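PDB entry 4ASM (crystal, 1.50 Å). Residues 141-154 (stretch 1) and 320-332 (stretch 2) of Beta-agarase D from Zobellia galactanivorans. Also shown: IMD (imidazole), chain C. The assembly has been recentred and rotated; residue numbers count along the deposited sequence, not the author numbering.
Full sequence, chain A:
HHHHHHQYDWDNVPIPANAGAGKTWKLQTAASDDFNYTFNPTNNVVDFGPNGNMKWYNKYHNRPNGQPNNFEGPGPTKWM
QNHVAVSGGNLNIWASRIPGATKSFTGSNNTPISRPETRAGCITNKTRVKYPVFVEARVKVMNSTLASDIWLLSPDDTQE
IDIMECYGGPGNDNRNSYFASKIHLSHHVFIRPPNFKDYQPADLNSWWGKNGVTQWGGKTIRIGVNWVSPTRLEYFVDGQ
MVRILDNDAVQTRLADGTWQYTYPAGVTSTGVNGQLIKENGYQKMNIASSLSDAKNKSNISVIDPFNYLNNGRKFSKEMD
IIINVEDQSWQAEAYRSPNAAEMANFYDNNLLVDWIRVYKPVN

Stretch 1 141-154: VMNSTLASDIWLLS
Stretch 2, residues 320-332: DIIINVEDQSWQA

The apolar centre lies where two antiparallel strands, 147-153 and 320-326, run side by side, their axes 4.7 Å apart at closest approach and their directions 153° apart. Alternate residues share a face, so paired positions bring aliphatic side chains together. On one face Ile150 pairs with Ile323 and Leu152 with Ile321, non-hydrogen-bonded positions with CA atoms 4.6 Å apart in each pair. All four side chains are m,t; Ile150 CG2 sits 4.2 Å from Ile323 CG1, and Leu152 CD2 3.7 Å from Ile321 CG1. Ser148-Val325 is the third such pair; Val325 (t) meets Met142 CE (m,t,m) through CG2 at 3.4 Å and Leu146 CD1 (m,t) through CG1 at 3.9 Å.

On the other face Trp151 (chi1 53°, chi2 -59°) lays its ring over Ile322 (m,t): Ile322 CB stands 4.0 Å from the centroid of the five-membered ring, 18° off its normal, a CH-pi contact. Leu153 (t,p) extends this patch, its CB 3.9 Å from Ile322 CD1.

The hydrogen-bonded pairs are Ala147-Glu326, Asp149-Asn324, Trp151-Ile322 and Leu153-Asp320, each closed by two reciprocal backbone hydrogen bonds. Trp151 N to Ile322 O is 2.9 Å and Ile322 N to Trp151 O 2.8 Å. Phi/psi is -132/121 at Ile150 and -123/133 at Ile323, flatter at Trp151 (-156/172) and Asn324 (-160/178).

Acids gather beyond the tryptophan. Glu326 (m,t, chi3 8°) accepts twice at OE2: from Asn324 ND2 (chi1 p) at 2.9 Å, that ND2 lying at the indole edge, and from N3 of imidazole at 2.8 Å. The imidazole, probably from the crystallisation liquor, covers the indole face opposite Ile322. Asp149 (m) brings OD2 within 2.7 Å of Asn324 OD1 and 3.5 Å of Glu326 OE1, the latter a close approach of like charges. Past the strand ends, a water donates to Thr145 O at 3.1 Å and weakly to Asp327 OD1 at 3.4 Å.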

ATOM      1  N   VAL A 141       7.022   1.446  10.637  1.00  6.65           N
ATOM      2  CA  VAL A 141       7.569   1.554   9.282  1.00  6.37           C
ATOM      3  C   VAL A 141       9.061   1.206   9.314  1.00  6.72           C
ATOM      4  O   VAL A 141       9.780   1.650  10.218  1.00  6.23           O
ATOM      5  CB  VAL A 141       7.360   2.992   8.752  1.00  6.11           C
ATOM      6  CG1 VAL A 141       7.975   3.174   7.364  1.00  6.92           C
ATOM      7  CG2 VAL A 141       5.855   3.352   8.765  1.00  6.66           C
ATOM      8  N   MET A 142       9.550   0.431   8.346  1.00  6.55           N
ATOM      9  CA  MET A 142      10.972   0.101   8.323  1.00  7.78           C
ATOM     10  C   MET A 142      11.836   1.332   8.135  1.00  6.93           C
ATOM     11  O   MET A 142      11.585   2.142   7.235  1.00  6.72           O
ATOM     12  CB  MET A 142      11.311  -0.868   7.215  1.00  8.30           C
ATOM     13  CG  MET A 142      10.725  -2.207   7.370  1.00  9.88           C
ATOM     14  SD  MET A 142      11.478  -3.357   6.174  1.00 12.73           S
ATOM     15  CE  MET A 142      10.923  -2.529   4.680  1.00 15.06           C
ATOM     16  N   ASN A 143      12.887   1.419   8.949  1.00  7.36           N
ATOM     17  CA  ASN A 143      13.918   2.435   8.774  1.00  7.26           C
ATOM     18  C   ASN A 143      14.880   2.022   7.650  1.00  6.78           C
ATOM     19  O   ASN A 143      16.066   1.758   7.866  1.00  7.02           O
ATOM     20  CB  ASN A 143      14.676   2.667  10.083  1.00  7.39           C
ATOM     21  CG  ASN A 143      15.564   3.873   9.999  1.00  9.71           C
ATOM     22  OD1 ASN A 143      15.292   4.798   9.231  1.00 11.14           O
ATOM     23  ND2 ASN A 143      16.647   3.864  10.755  1.00 14.16           N
ATOM     24  N   SER A 144      14.322   1.953   6.445  1.00  7.06           N
ATOM     25  CA  SER A 144      14.972   1.388   5.262  1.00  6.77           C
ATOM     26  C   SER A 144      14.469   2.129   4.048  1.00  6.38           C
ATOM     27  O   SER A 144      13.368   2.664   4.060  1.00  6.62           O
ATOM     28  CB  SER A 144      14.567  -0.077   5.100  1.00  6.64           C
ATOM     29  OG  SER A 144      15.201  -0.686   3.995  1.00  7.70           O
ATOM     30  N   THR A 145      15.282   2.151   2.992  1.00  6.42           N
ATOM     31  CA  THR A 145      14.844   2.742   1.733  1.00  6.52           C
ATOM     32  C   THR A 145      13.894   1.813   0.966  1.00  6.76           C
ATOM     33  O   THR A 145      13.326   2.218  -0.046  1.00  6.55           O
ATOM     34  CB  THR A 145      16.032   3.084   0.839  1.00  6.24           C
ATOM     35  OG1 THR A 145      16.732   1.872   0.539  1.00  7.26           O
ATOM     36  CG2 THR A 145      16.989   4.020   1.578  1.00  7.81           C
ATOM     37  N   LEU A 146      13.755   0.569   1.429  1.00  5.97           N
ATOM     38  CA  LEU A 146      12.748  -0.366   0.893  1.00  5.91           C
ATOM     39  C   LEU A 146      11.337   0.085   1.205  1.00  5.98           C
ATOM     40  O   LEU A 146      11.106   0.882   2.119  1.00  6.06           O
ATOM     41  CB  LEU A 146      12.933  -1.754   1.520  1.00  6.68           C
ATOM     42  CG  LEU A 146      14.247  -2.440   1.184  1.00  5.60           C
ATOM     43  CD1 LEU A 146      14.421  -3.651   2.083  1.00  8.45           C
ATOM     44  CD2 LEU A 146      14.331  -2.840  -0.280  1.00  6.23           C
ATOM     45  N   ALA A 147      10.383  -0.461   0.445  1.00  5.09           N
ATOM     46  CA  ALA A 147       8.968  -0.148   0.638  1.00  5.87           C
ATOM     47  C   ALA A 147       8.365  -1.004   1.750  1.00  5.97           C
ATOM     48  O   ALA A 147       8.477  -2.246   1.720  1.00  6.83           O
ATOM     49  CB  ALA A 147       8.198  -0.381  -0.659  1.00  6.02           C
ATOM     50  N   SER A 148       7.753  -0.322   2.720  1.00  5.19           N
ATOM     51  CA  SER A 148       6.886  -0.937   3.732  1.00  5.05           C
ATOM     52  C   SER A 148       5.473  -0.867   3.180  1.00  5.20           C
ATOM     53  O   SER A 148       4.944   0.244   2.972  1.00  5.48           O
ATOM     54  CB  SER A 148       6.981  -0.151   5.040  1.00  5.56           C
ATOM     55  OG  SER A 148       8.292  -0.225   5.588  1.00  6.27           O
ATOM     56  N   ASP A 149       4.875  -2.035   2.909  1.00  5.10           N
ATOM     57  CA  ASP A 149       3.610  -2.112   2.154  1.00  5.04           C
ATOM     58  C   ASP A 149       2.507  -2.840   2.895  1.00  5.08           C
ATOM     59  O   ASP A 149       2.709  -3.973   3.381  1.00  5.11           O
ATOM     60  CB  ASP A 149       3.793  -2.861   0.817  1.00  5.81           C
ATOM     61  CG  ASP A 149       4.781  -2.200  -0.125  1.00  5.66           C
ATOM     62  OD1 ASP A 149       4.853  -0.956  -0.181  1.00  6.43           O
ATOM     63  OD2 ASP A 149       5.465  -2.977  -0.865  1.00  6.05           O
ATOM     64  N   ILE A 150       1.335  -2.205   2.966  1.00  4.87           N
ATOM     65  CA  ILE A 150       0.105  -2.871   3.411  1.00  4.82           C
ATOM     66  C   ILE A 150      -0.928  -2.509   2.373  1.00  4.34           C
ATOM     67  O   ILE A 150      -1.160  -1.326   2.110  1.00  4.55           O
ATOM     68  CB  ILE A 150      -0.357  -2.385   4.796  1.00  4.25           C
ATOM     69  CG1 ILE A 150       0.745  -2.647   5.831  1.00  5.21           C
ATOM     70  CG2 ILE A 150      -1.675  -3.053   5.158  1.00  4.99           C
ATOM     71  CD1 ILE A 150       0.446  -2.115   7.231  1.00  6.86           C
ATOM     72  N   TRP A 151      -1.511  -3.512   1.729  1.00  4.80           N
ATOM     73  CA  TRP A 151      -2.328  -3.195   0.565  1.00  5.00           C
ATOM     74  C   TRP A 151      -3.374  -4.259   0.260  1.00  5.28           C
ATOM     75  O   TRP A 151      -3.392  -5.321   0.899  1.00  5.38           O
ATOM     76  CB  TRP A 151      -1.420  -2.907  -0.647  1.00  5.88           C
ATOM     77  CG  TRP A 151      -0.385  -3.955  -0.991  1.00  6.36           C
ATOM     78  CD1 TRP A 151       0.635  -4.425  -0.191  1.00  6.17           C
ATOM     79  CD2 TRP A 151      -0.247  -4.621  -2.249  1.00  5.82           C
ATOM     80  NE1 TRP A 151       1.385  -5.345  -0.888  1.00  7.85           N
ATOM     81  CE2 TRP A 151       0.863  -5.485  -2.149  1.00  5.89           C
ATOM     82  CE3 TRP A 151      -0.962  -4.570  -3.453  1.00  6.20           C
ATOM     83  CZ2 TRP A 151       1.272  -6.304  -3.210  1.00  7.48           C
ATOM     84  CZ3 TRP A 151      -0.558  -5.360  -4.515  1.00  8.23           C
ATOM     85  CH2 TRP A 151       0.565  -6.217  -4.395  1.00  7.13           C
ATOM     86  N   LEU A 152      -4.249  -3.938  -0.692  1.00  4.52           N
ATOM     87  CA  LEU A 152      -5.347  -4.817  -1.113  1.00  5.50           C
ATOM     88  C   LEU A 152      -5.242  -5.051  -2.620  1.00  5.68           C
ATOM     89  O   LEU A 152      -5.017  -4.091  -3.388  1.00  5.91           O
ATOM     90  CB  LEU A 152      -6.697  -4.160  -0.785  1.00  6.23           C
ATOM     91  CG  LEU A 152      -6.905  -3.568   0.605  1.00  6.09           C
ATOM     92  CD1 LEU A 152      -8.257  -2.865   0.695  1.00  6.46           C
ATOM     93  CD2 LEU A 152      -6.747  -4.620   1.710  1.00  8.04           C
ATOM     94  N   LEU A 153      -5.410  -6.299  -3.062  1.00  5.80           N
ATOM     95  CA  LEU A 153      -5.260  -6.607  -4.494  1.00  6.35           C
ATOM     96  C   LEU A 153      -6.267  -7.669  -4.894  1.00  6.70           C
ATOM     97  O   LEU A 153      -6.351  -8.713  -4.233  1.00  6.71           O
ATOM     98  CB  LEU A 153      -3.840  -7.085  -4.798  1.00  6.72           C
ATOM     99  CG  LEU A 153      -3.472  -7.439  -6.246  1.00  7.66           C
ATOM    100  CD1 LEU A 153      -3.598  -6.232  -7.187  1.00  8.51           C
ATOM    101  CD2 LEU A 153      -2.058  -8.040  -6.322  1.00  9.24           C
ATOM    102  N   SER A 154      -7.032  -7.413  -5.955  1.00  6.01           N
ATOM    103  CA  SER A 154      -7.996  -8.424  -6.408  1.00  6.08           C
ATOM    104  C   SER A 154      -7.227  -9.662  -6.887  1.00  6.38           C
ATOM    105  O   SER A 154      -6.121  -9.533  -7.411  1.00  6.68           O
ATOM    106  CB  SER A 154      -8.931  -7.860  -7.492  1.00  6.13           C
ATOM    107  OG  SER A 154      -8.237  -7.594  -8.688  1.00  8.38           O
ATOM    108  N   ASP A 320      -7.677  -9.349  -1.865  1.00  5.70           N
ATOM    109  CA  ASP A 320      -6.817  -9.949  -0.852  1.00  6.00           C
ATOM    110  C   ASP A 320      -6.053  -8.883  -0.095  1.00  5.82           C
ATOM    111  O   ASP A 320      -5.526  -7.940  -0.694  1.00  6.13           O
ATOM    112  CB  ASP A 320      -5.786 -10.863  -1.517  1.00  5.99           C
ATOM    113  CG  ASP A 320      -6.433 -12.010  -2.284  1.00  5.92           C
ATOM    114  OD1 ASP A 320      -7.304 -12.687  -1.695  1.00  7.08           O
ATOM    115  OD2 ASP A 320      -6.061 -12.232  -3.451  1.00  7.32           O
ATOM    116  N   ILE A 321      -5.946  -9.062   1.222  1.00  5.25           N
ATOM    117  CA  ILE A 321      -5.062  -8.216   2.045  1.00  4.77           C
ATOM    118  C   ILE A 321      -3.657  -8.796   1.967  1.00  5.25           C
ATOM    119  O   ILE A 321      -3.454  -9.985   2.265  1.00  5.61           O
ATOM    120  CB  ILE A 321      -5.474  -8.174   3.528  1.00  5.14           C
ATOM    121  CG1 ILE A 321      -6.906  -7.686   3.695  1.00  5.54           C
ATOM    122  CG2 ILE A 321      -4.507  -7.270   4.314  1.00  6.48           C
ATOM    123  CD1 ILE A 321      -7.499  -8.011   5.072  1.00  9.41           C
ATOM    124  N   ILE A 322      -2.708  -7.958   1.555  1.00  5.04           N
ATOM    125  CA  ILE A 322      -1.309  -8.349   1.421  1.00  5.50           C
ATOM    126  C   ILE A 322      -0.438  -7.417   2.261  1.00  5.12           C
ATOM    127  O   ILE A 322      -0.639  -6.194   2.293  1.00  5.27           O
ATOM    128  CB  ILE A 322      -0.859  -8.286  -0.060  1.00  5.37           C
ATOM    129  CG1 ILE A 322      -1.733  -9.249  -0.910  1.00  6.03           C
ATOM    130  CG2 ILE A 322       0.625  -8.608  -0.181  1.00  6.98           C
ATOM    131  CD1 ILE A 322      -1.536  -9.157  -2.402  1.00  6.84           C
ATOM    132  N   ILE A 323       0.508  -8.000   2.989  1.00  4.75           N
ATOM    133  CA  ILE A 323       1.511  -7.198   3.685  1.00  5.02           C
ATOM    134  C   ILE A 323       2.846  -7.677   3.194  1.00  4.57           C
ATOM    135  O   ILE A 323       3.090  -8.887   3.128  1.00  5.02           O
ATOM    136  CB  ILE A 323       1.399  -7.331   5.222  1.00  4.44           C
ATOM    137  CG1 ILE A 323       0.010  -6.886   5.673  1.00  5.29           C
ATOM    138  CG2 ILE A 323       2.511  -6.489   5.888  1.00  4.66           C
ATOM    139  CD1 ILE A 323      -0.240  -7.093   7.163  1.00  6.11           C
ATOM    140  N   ASN A 324       3.730  -6.750   2.830  1.00  4.96           N
ATOM    141  CA  ASN A 324       5.040  -7.164   2.337  1.00  4.97           C
ATOM    142  C   ASN A 324       6.096  -6.074   2.425  1.00  5.48           C
ATOM    143  O   ASN A 324       5.810  -4.953   2.835  1.00  4.99           O
ATOM    144  CB  ASN A 324       4.967  -7.747   0.896  1.00  5.52           C
ATOM    145  CG  ASN A 324       4.824  -6.678  -0.196  1.00  7.60           C
ATOM    146  OD1 ASN A 324       5.105  -5.508   0.020  1.00  9.28           O
ATOM    147  ND2 ASN A 324       4.424  -7.100  -1.388  1.00  8.43           N
ATOM    148  N   VAL A 325       7.306  -6.436   2.018  1.00  5.43           N
ATOM    149  CA  VAL A 325       8.379  -5.492   1.796  1.00  6.11           C
ATOM    150  C   VAL A 325       8.791  -5.650   0.324  1.00  6.42           C
ATOM    151  O   VAL A 325       8.782  -6.761  -0.203  1.00  5.75           O
ATOM    152  CB  VAL A 325       9.551  -5.793   2.761  1.00  7.41           C
ATOM    153  CG1 VAL A 325      10.880  -5.156   2.293  1.00 10.33           C
ATOM    154  CG2 VAL A 325       9.147  -5.357   4.188  1.00  7.80           C
ATOM    155  N   GLU A 326       9.149  -4.540  -0.331  1.00  5.95           N
ATOM    156  CA  GLU A 326       9.557  -4.564  -1.744  1.00  6.13           C
ATOM    157  C   GLU A 326      10.748  -3.681  -2.015  1.00  6.16           C
ATOM    158  O   GLU A 326      10.842  -2.575  -1.484  1.00  6.75           O
ATOM    159  CB  GLU A 326       8.416  -4.104  -2.663  1.00  6.17           C
ATOM    160  CG  GLU A 326       7.246  -5.066  -2.677  1.00  6.55           C
ATOM    161  CD  GLU A 326       6.076  -4.554  -3.505  1.00  6.48           C
ATOM    162  OE1 GLU A 326       6.217  -3.513  -4.200  1.00  6.79           O
ATOM    163  OE2 GLU A 326       5.012  -5.215  -3.477  1.00  7.90           O
ATOM    164  N   ASP A 327      11.629  -4.177  -2.880  1.00  6.29           N
ATOM    165  CA  ASP A 327      12.669  -3.396  -3.534  1.00  6.30           C
ATOM    166  C   ASP A 327      12.161  -3.118  -4.952  1.00  5.91           C
ATOM    167  O   ASP A 327      12.296  -3.946  -5.853  1.00  5.56           O
ATOM    168  CB  ASP A 327      13.966  -4.221  -3.554  1.00  6.21           C
ATOM    169  CG  ASP A 327      15.196  -3.393  -3.873  1.00  7.46           C
ATOM    170  OD1 ASP A 327      15.044  -2.281  -4.410  1.00  8.13           O
ATOM    171  OD2 ASP A 327      16.322  -3.870  -3.608  1.00  8.29           O
ATOM    172  N   GLN A 328      11.536  -1.962  -5.143  1.00  6.07           N
ATOM    173  CA  GLN A 328      10.871  -1.665  -6.429  1.00  6.46           C
ATOM    174  C   GLN A 328      11.856  -1.241  -7.507  1.00  5.77           C
ATOM    175  O   GLN A 328      12.929  -0.700  -7.210  1.00  5.96           O
ATOM    176  CB  GLN A 328       9.753  -0.640  -6.224  1.00  6.83           C
ATOM    177  CG  GLN A 328       8.706  -1.179  -5.239  1.00  6.83           C
ATOM    178  CD  GLN A 328       7.582  -0.212  -4.918  1.00  8.07           C
ATOM    179  OE1 GLN A 328       6.564  -0.588  -4.303  1.00 11.60           O
ATOM    180  NE2 GLN A 328       7.762   1.026  -5.287  1.00  6.98           N
ATOM    181  N   SER A 329      11.493  -1.462  -8.771  1.00  5.51           N
ATOM    182  CA  SER A 329      12.398  -1.185  -9.870  1.00  5.66           C
ATOM    183  C   SER A 329      12.935   0.232  -9.880  1.00  5.82           C
ATOM    184  O   SER A 329      14.131   0.428 -10.067  1.00  6.76           O
ATOM    185  CB  SER A 329      11.725  -1.481 -11.213  1.00  6.80           C
ATOM    186  OG  SER A 329      11.297  -2.823 -11.275  1.00  8.55           O
ATOM    187  N   TRP A 330      12.057   1.218  -9.691  1.00  5.91           N
ATOM    188  CA  TRP A 330      12.491   2.629  -9.767  1.00  6.36           C
ATOM    189  C   TRP A 330      13.510   2.976  -8.670  1.00  6.33           C
ATOM    190  O   TRP A 330      14.508   3.681  -8.920  1.00  7.38           O
ATOM    191  CB  TRP A 330      11.274   3.589  -9.762  1.00  6.80           C
ATOM    192  CG  TRP A 330      10.545   3.670  -8.430  1.00  7.83           C
ATOM    193  CD1 TRP A 330       9.838   2.685  -7.819  1.00 10.78           C
ATOM    194  CD2 TRP A 330      10.503   4.799  -7.552  1.00  8.35           C
ATOM    195  NE1 TRP A 330       9.325   3.134  -6.619  1.00 10.96           N
ATOM    196  CE2 TRP A 330       9.728   4.430  -6.429  1.00 11.04           C
ATOM    197  CE3 TRP A 330      11.049   6.096  -7.613  1.00  9.87           C
ATOM    198  CZ2 TRP A 330       9.483   5.308  -5.369  1.00  9.40           C
ATOM    199  CZ3 TRP A 330      10.802   6.965  -6.563  1.00 10.72           C
ATOM    200  CH2 TRP A 330      10.034   6.563  -5.448  1.00 10.46           C
ATOM    201  N   GLN A 331      13.274   2.467  -7.462  1.00  5.52           N
ATOM    202  CA  GLN A 331      14.204   2.689  -6.370  1.00  6.12           C
ATOM    203  C   GLN A 331      15.533   1.996  -6.654  1.00  6.01           C
ATOM    204  O   GLN A 331      16.597   2.589  -6.464  1.00  6.78           O
ATOM    205  CB  GLN A 331      13.599   2.169  -5.053  1.00  6.07           C
ATOM    206  CG  GLN A 331      12.464   3.022  -4.464  1.00  6.32           C
ATOM    207  CD  GLN A 331      12.972   4.310  -3.799  1.00  7.19           C
ATOM    208  OE1 GLN A 331      13.039   4.427  -2.555  1.00 10.43           O
ATOM    209  NE2 GLN A 331      13.308   5.265  -4.617  1.00  6.20           N
ATOM    210  N   ALA A 332      15.476   0.742  -7.100  1.00  5.66           N
ATOM    211  CA  ALA A 332      16.680  -0.049  -7.335  1.00  5.86           C
ATOM    212  C   ALA A 332      17.527   0.530  -8.466  1.00  5.72           C
ATOM    213  O   ALA A 332      18.760   0.601  -8.352  1.00  5.69           O
ATOM    214  CB  ALA A 332      16.306  -1.498  -7.604  1.00  6.36           C
TER
HETATM  215  N1  IMD C1360       1.431  -2.066  -4.311  1.00 11.56           N
HETATM  216  C2  IMD C1360       2.134  -3.210  -4.363  1.00 11.00           C
HETATM  217  N3  IMD C1360       3.299  -3.025  -3.712  1.00 11.59           N
HETATM  218  C4  IMD C1360       3.339  -1.759  -3.233  1.00 10.83           C
HETATM  219  C5  IMD C1360       2.148  -1.157  -3.616  1.00 11.65           C
HETATM  220  O   HOH W   1      14.042   0.234  -2.340  1.00 10.21           O